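Local coordinates for protein Xaa-Pro dipeptidase (Lactobacillus brevis, PDB 3I7M) that probably acts as a manganese-dependent metalloexopeptidase of the M24B family, presumably cleaving Xaa-Pro dipeptides, this chain being its creatinase/prolidase-type N-terminal domain, at residues 81-84 against 85-88; 89-92 against 93-97. All coordinates share one frame; numbering follows the deposited sequence. Where two conformers were deposited one is given.

Contact 1: 81-84 against 85-88; sequences HENP and WAMI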
loop_
_atom_site.group_PDB
_atom_site.type_symbol
_atom_site.label_atom_id
_atom_site.label_comp_id
_atom_site.label_asym_id
_atom_site.label_seq_id
_atom_site.Cartn_x
_atom_site.Cartn_y
_atom_site.Cartn_z
ATOM N N HIS A 81 9.609 -14.978 8.432
ATOM C CA HIS A 81 8.643 -15.964 8.894
ATOM C C HIS A 81 7.412 -15.337 9.581
ATOM O O HIS A 81 6.508 -16.030 10.028
ATOM C CB HIS A 81 9.340 -16.995 9.764
ATOM C CG HIS A 81 10.485 -17.682 9.077
ATOM N ND1 HIS A 81 10.295 -18.605 8.069
ATOM C CD2 HIS A 81 11.828 -17.555 9.230
ATOM C CE1 HIS A 81 11.476 -19.024 7.637
ATOM N NE2 HIS A 81 12.421 -18.412 8.331
ATOM N N GLU A 82 7.353 -14.015 9.599
ATOM C CA GLU A 82 6.189 -13.297 10.131
ATOM C C GLU A 82 5.055 -13.270 9.086
ATOM O O GLU A 82 5.338 -13.450 7.911
ATOM C CB GLU A 82 6.594 -11.865 10.533
ATOM C CG GLU A 82 7.517 -11.833 11.709
ATOM C CD GLU A 82 7.837 -10.440 12.184
ATOM O OE1 GLU A 82 8.363 -9.625 11.405
ATOM O OE2 GLU A 82 7.626 -10.144 13.389
ATOM N N ASN A 83 3.811 -12.973 9.497
ATOM C CA ASN A 83 2.669 -12.877 8.582
ATOM C C ASN A 83 2.508 -11.413 8.112
ATOM O O ASN A 83 2.050 -10.565 8.864
ATOM C CB ASN A 83 1.364 -13.353 9.252
ATOM C CG ASN A 83 0.130 -13.342 8.292
ATOM O OD1 ASN A 83 0.050 -12.580 7.338
ATOM N ND2 ASN A 83 -0.812 -14.224 8.545
ATOM N N PRO A 84 2.898 -11.102 6.867
ATOM C CA PRO A 84 2.893 -9.714 6.450
ATOM C C PRO A 84 1.485 -9.131 6.367
ATOM O O PRO A 84 1.288 -7.971 6.600
ATOM C CB PRO A 84 3.606 -9.730 5.094
ATOM C CG PRO A 84 3.302 -11.121 4.544
ATOM C CD PRO A 84 3.357 -12.014 5.789
ATOM N N TRP A 85 0.491 -9.967 6.036
ATOM C CA TRP A 85 -0.850 -9.492 5.891
ATOM C C TRP A 85 -1.458 -9.040 7.219
ATOM O O TRP A 85 -2.126 -8.010 7.284
ATOM C CB TRP A 85 -1.737 -10.540 5.179
ATOM C CG TRP A 85 -1.110 -11.000 3.906
ATOM C CD1 TRP A 85 -0.532 -12.196 3.652
ATOM C CD2 TRP A 85 -0.865 -10.171 2.756
ATOM N NE1 TRP A 85 0.033 -12.168 2.377
ATOM C CE2 TRP A 85 -0.187 -10.947 1.823
ATOM C CE3 TRP A 85 -1.183 -8.862 2.430
ATOM C CZ2 TRP A 85 0.191 -10.406 0.533
ATOM C CZ3 TRP A 85 -0.806 -8.372 1.185
ATOM C CH2 TRP A 85 -0.111 -9.150 0.286
ATOM N N ALA A 86 -1.193 -9.844 8.252
ATOM C CA ALA A 86 -1.661 -9.491 9.590
ATOM C C ALA A 86 -0.981 -8.246 10.069
ATOM O O ALA A 86 -1.621 -7.398 10.651
ATOM C CB ALA A 86 -1.447 -10.607 10.562
HETATM N N MSE A 87 0.298 -8.112 9.760
HETATM C CA MSE A 87 1.034 -6.932 10.193
HETATM C C MSE A 87 0.600 -5.672 9.463
HETATM O O MSE A 87 0.481 -4.639 10.061
HETATM C CB MSE A 87 2.486 -7.174 10.024
HETATM C CG MSE A 87 2.984 -8.176 11.012
HETATM SE SE MSE A 87 4.780 -8.662 10.687
HETATM C CE MSE A 87 5.700 -7.014 11.118
ATOM N N ILE A 88 0.318 -5.753 8.165
ATOM C CA ILE A 88 -0.211 -4.611 7.444
ATOM C C ILE A 88 -1.540 -4.235 8.030
ATOM O O ILE A 88 -1.834 -3.062 8.225
ATOM C CB ILE A 88 -0.419 -4.943 5.932
ATOM C CG1 ILE A 88 0.924 -5.000 5.214
ATOM C CG2 ILE A 88 -1.315 -3.895 5.236
ATOM C CD1 ILE A 88 0.901 -5.778 3.933
#

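Contact 2: 89-92 against 93-97; sequences ADQV and KQRHV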
loop_
_atom_site.group_PDB
_atom_site.type_symbol
_atom_site.label_atom_id
_atom_site.label_comp_id
_atom_site.label_asym_id
_atom_site.label_seq_id
_atom_site.Cartn_x
_atom_site.Cartn_y
_atom_site.Cartn_z
ATOM N N ALA A 89 -2.373 -5.240 8.276
ATOM C CA ALA A 89 -3.703 -4.954 8.804
ATOM C C ALA A 89 -3.590 -4.312 10.191
ATOM O O ALA A 89 -4.399 -3.395 10.527
ATOM C CB ALA A 89 -4.528 -6.257 8.890
ATOM N N ASP A 90 -2.641 -4.779 11.024
ATOM C CA ASP A 90 -2.433 -4.181 12.323
ATOM C C ASP A 90 -2.072 -2.694 12.181
ATOM O O ASP A 90 -2.554 -1.864 12.931
ATOM C CB ASP A 90 -1.327 -4.916 13.091
ATOM C CG ASP A 90 -1.699 -6.352 13.449
ATOM O OD1 ASP A 90 -2.907 -6.722 13.361
ATOM O OD2 ASP A 90 -0.778 -7.121 13.821
ATOM N N GLN A 91 -1.225 -2.343 11.211
ATOM C CA GLN A 91 -0.866 -0.942 10.956
ATOM C C GLN A 91 -2.113 -0.120 10.607
ATOM O O GLN A 91 -2.217 1.055 10.962
ATOM C CB GLN A 91 0.222 -0.822 9.887
ATOM C CG GLN A 91 1.518 -1.394 10.323
ATOM C CD GLN A 91 2.169 -0.634 11.434
ATOM O OE1 GLN A 91 2.085 0.567 11.473
ATOM N NE2 GLN A 91 2.866 -1.335 12.273
ATOM N N VAL A 92 -2.997 -0.683 9.786
ATOM C CA VAL A 92 -4.231 -0.008 9.393
ATOM C C VAL A 92 -5.167 0.151 10.601
ATOM O O VAL A 92 -5.700 1.248 10.845
ATOM C CB VAL A 92 -4.882 -0.759 8.220
ATOM C CG1 VAL A 92 -6.310 -0.232 7.888
ATOM C CG2 VAL A 92 -4.012 -0.720 6.946
ATOM N N LYS A 93 -5.323 -0.922 11.360
ATOM C CA LYS A 93 -6.137 -0.889 12.574
ATOM C C LYS A 93 -5.594 0.097 13.632
ATOM O O LYS A 93 -6.409 0.832 14.262
ATOM C CB LYS A 93 -6.361 -2.340 13.074
ATOM C CG LYS A 93 -7.236 -3.192 12.077
ATOM C CD LYS A 93 -7.179 -4.691 12.364
ATOM C CE LYS A 93 -7.944 -5.525 11.348
ATOM N NZ LYS A 93 -7.900 -6.995 11.684
ATOM N N GLN A 94 -4.275 0.243 13.749
ATOM C CA GLN A 94 -3.650 1.240 14.660
ATOM C C GLN A 94 -3.975 2.663 14.267
ATOM O O GLN A 94 -3.975 3.579 15.128
ATOM C CB GLN A 94 -2.140 1.112 14.625
ATOM C CG GLN A 94 -1.610 -0.082 15.303
ATOM C CD GLN A 94 -0.095 -0.232 15.129
ATOM O OE1 GLN A 94 0.637 0.744 14.849
ATOM N NE2 GLN A 94 0.378 -1.446 15.311
ATOM N N ARG A 95 -4.276 2.863 12.968
ATOM C CA ARG A 95 -4.552 4.164 12.407
ATOM C C ARG A 95 -6.063 4.419 12.392
ATOM O O ARG A 95 -6.536 5.373 11.778
ATOM C CB ARG A 95 -3.947 4.258 10.991
ATOM C CG ARG A 95 -2.474 4.436 11.080
ATOM C CD ARG A 95 -1.827 4.281 9.703
ATOM N NE ARG A 95 -0.437 4.652 9.681
ATOM C CZ ARG A 95 0.552 3.892 10.136
ATOM N NH1 ARG A 95 0.322 2.673 10.641
ATOM N NH2 ARG A 95 1.810 4.316 10.012
ATOM N N HIS A 96 -6.789 3.581 13.116
ATOM C CA HIS A 96 -8.235 3.736 13.330
ATOM C C HIS A 96 -9.056 3.613 12.082
ATOM O O HIS A 96 -10.119 4.248 11.956
ATOM C CB HIS A 96 -8.518 5.041 14.085
ATOM C CG HIS A 96 -7.648 5.226 15.292
ATOM N ND1 HIS A 96 -7.719 4.390 16.389
ATOM C CD2 HIS A 96 -6.633 6.088 15.543
ATOM C CE1 HIS A 96 -6.813 4.755 17.278
ATOM N NE2 HIS A 96 -6.138 5.780 16.788
ATOM N N VAL A 97 -8.602 2.760 11.157
ATOM C CA VAL A 97 -9.303 2.504 9.931
ATOM C C VAL A 97 -9.820 1.090 9.915
ATOM O O VAL A 97 -9.065 0.117 10.121
ATOM C CB VAL A 97 -8.400 2.763 8.698
ATOM C CG1 VAL A 97 -9.104 2.233 7.422
ATOM C CG2 VAL A 97 -7.978 4.228 8.609
HETATM O O HOH W 1 3.562 3.016 12.017
#

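Contact 1: 81-84 against 85-88
Asn83 reaches forward with its side-chain amide to the first turn of helix 84-94, where OD1 meets the backbone N-H groups of Trp85 and Ala86. With CG anti to the backbone N (chi1 -177°), the amide is carried to the N-H groups at the start of the helix. The bond from Ala86 N to Asn83 OD1 is 3.1 Å long and nearly straight at the hydrogen, although the donor stands well above the amide plane and not on a lone pair; Trp85 N also reaches OD1, at 3.0 Å, but its bond is bent and weak. Pro84, the first residue of the helix, has no N-H to offer; its ring lies against the neighbouring indole. Its CG sits over one face of Trp85, 4.2 Å from the centroid of the five-membered ring and 16° off the normal, a CH-pi contact in which the two side chains meet at a slant. Trp85 packs further on Leu117 and Ala116 of helix 111-118. On another side of the turn the selenomethionine Met87 crosses Glu82 at about a right angle, its SE 3.7 Å from Glu82 CB, and the bend at chi3 (68°) brings CE close to the carboxylate. That carboxylate is anchored through OE1 to the backbone N of Leu79. The regular helical bonds begin here, Met87 N to Asn83 O at 3.1 Å and Ile88 N to Pro84 O at 2.9 Å, while Ile88 CG1 rests against the Pro84 carbonyl. Asn as N-cap followed by Pro at the first helical position is a classic helix start, here leading from the loop after strand 75-78 into helix 84-94.

Contact 2: 89-92 against 93-97
Arg95 folds back along the last turn of helix 84-94 and grips Gln91 through a single nitrogen. NH1 donates to the side-chain OE1 at 2.9 Å and to the backbone O of Gln91 at 3.0 Å, and both oxygens lie close to the guanidinium plane. The fork depends on two shapes: the arginine chain runs extended from CG to NE and turns at chi4 (78°), whereas Gln91 bends at chi2 (-67°), which brings OE1 to the guanidinium edge. The amide and guanidinium planes stand 58° apart. A water closes a second path, donating to Gln91 OE1 and accepting from Arg95 NH2. Backbone bonds form the next group. Lys93 N to Ala89 O and Gln94 N to Asp90 O continue the helical pattern, both at 2.8 Å; at Arg95 the pattern weakens: its backbone N makes a weak bond to Gln91 O and a shorter one, 3.0 Å, to Val92 O. Val97 N reaches the same Val92 O at 3.3 Å from the opposite face of its plane, and His96 N bonds to Lys93 O. His96, with positive phi, is the C-prime residue of this Schellman motif. Apolar contact accompanies it: Val92 CG1 packs on Val97 CB at 3.7 Å across the reversal. Among the looser contacts, the side chains of Gln91 and Gln94 run side by side, and the Lys93 chain runs close by Ala89 O before NZ bonds to Gln120 O. Arg95 also lies on Phe55 of strand 55-59. Chemically, the guanidinium supplements the weak backbone bond to Gln91 O near the helix end, and its positive charge would probably interact favourably with the negative end of the helix dipole.

Contact 1 and contact 2 are the two ends of one element, helix 84-94, with centres about 13 Å apart. Along the chain, residues 81-88 come first, leading out of the loop after strand 75-78, and residues 89-97 follow directly, running on toward strand 101-104. The helix thus joins an outermost strand of the mixed sheet to one in its interior. Near its start it packs on helix 111-118 and on strands 20-23 and 55-59; near its finish it still meets strand 55-59. Together the two contacts define where this connecting helix of the creatinase/prolidase N-terminal domain begins and stops, with a capping asparagine at one end and a Schellman motif at the other.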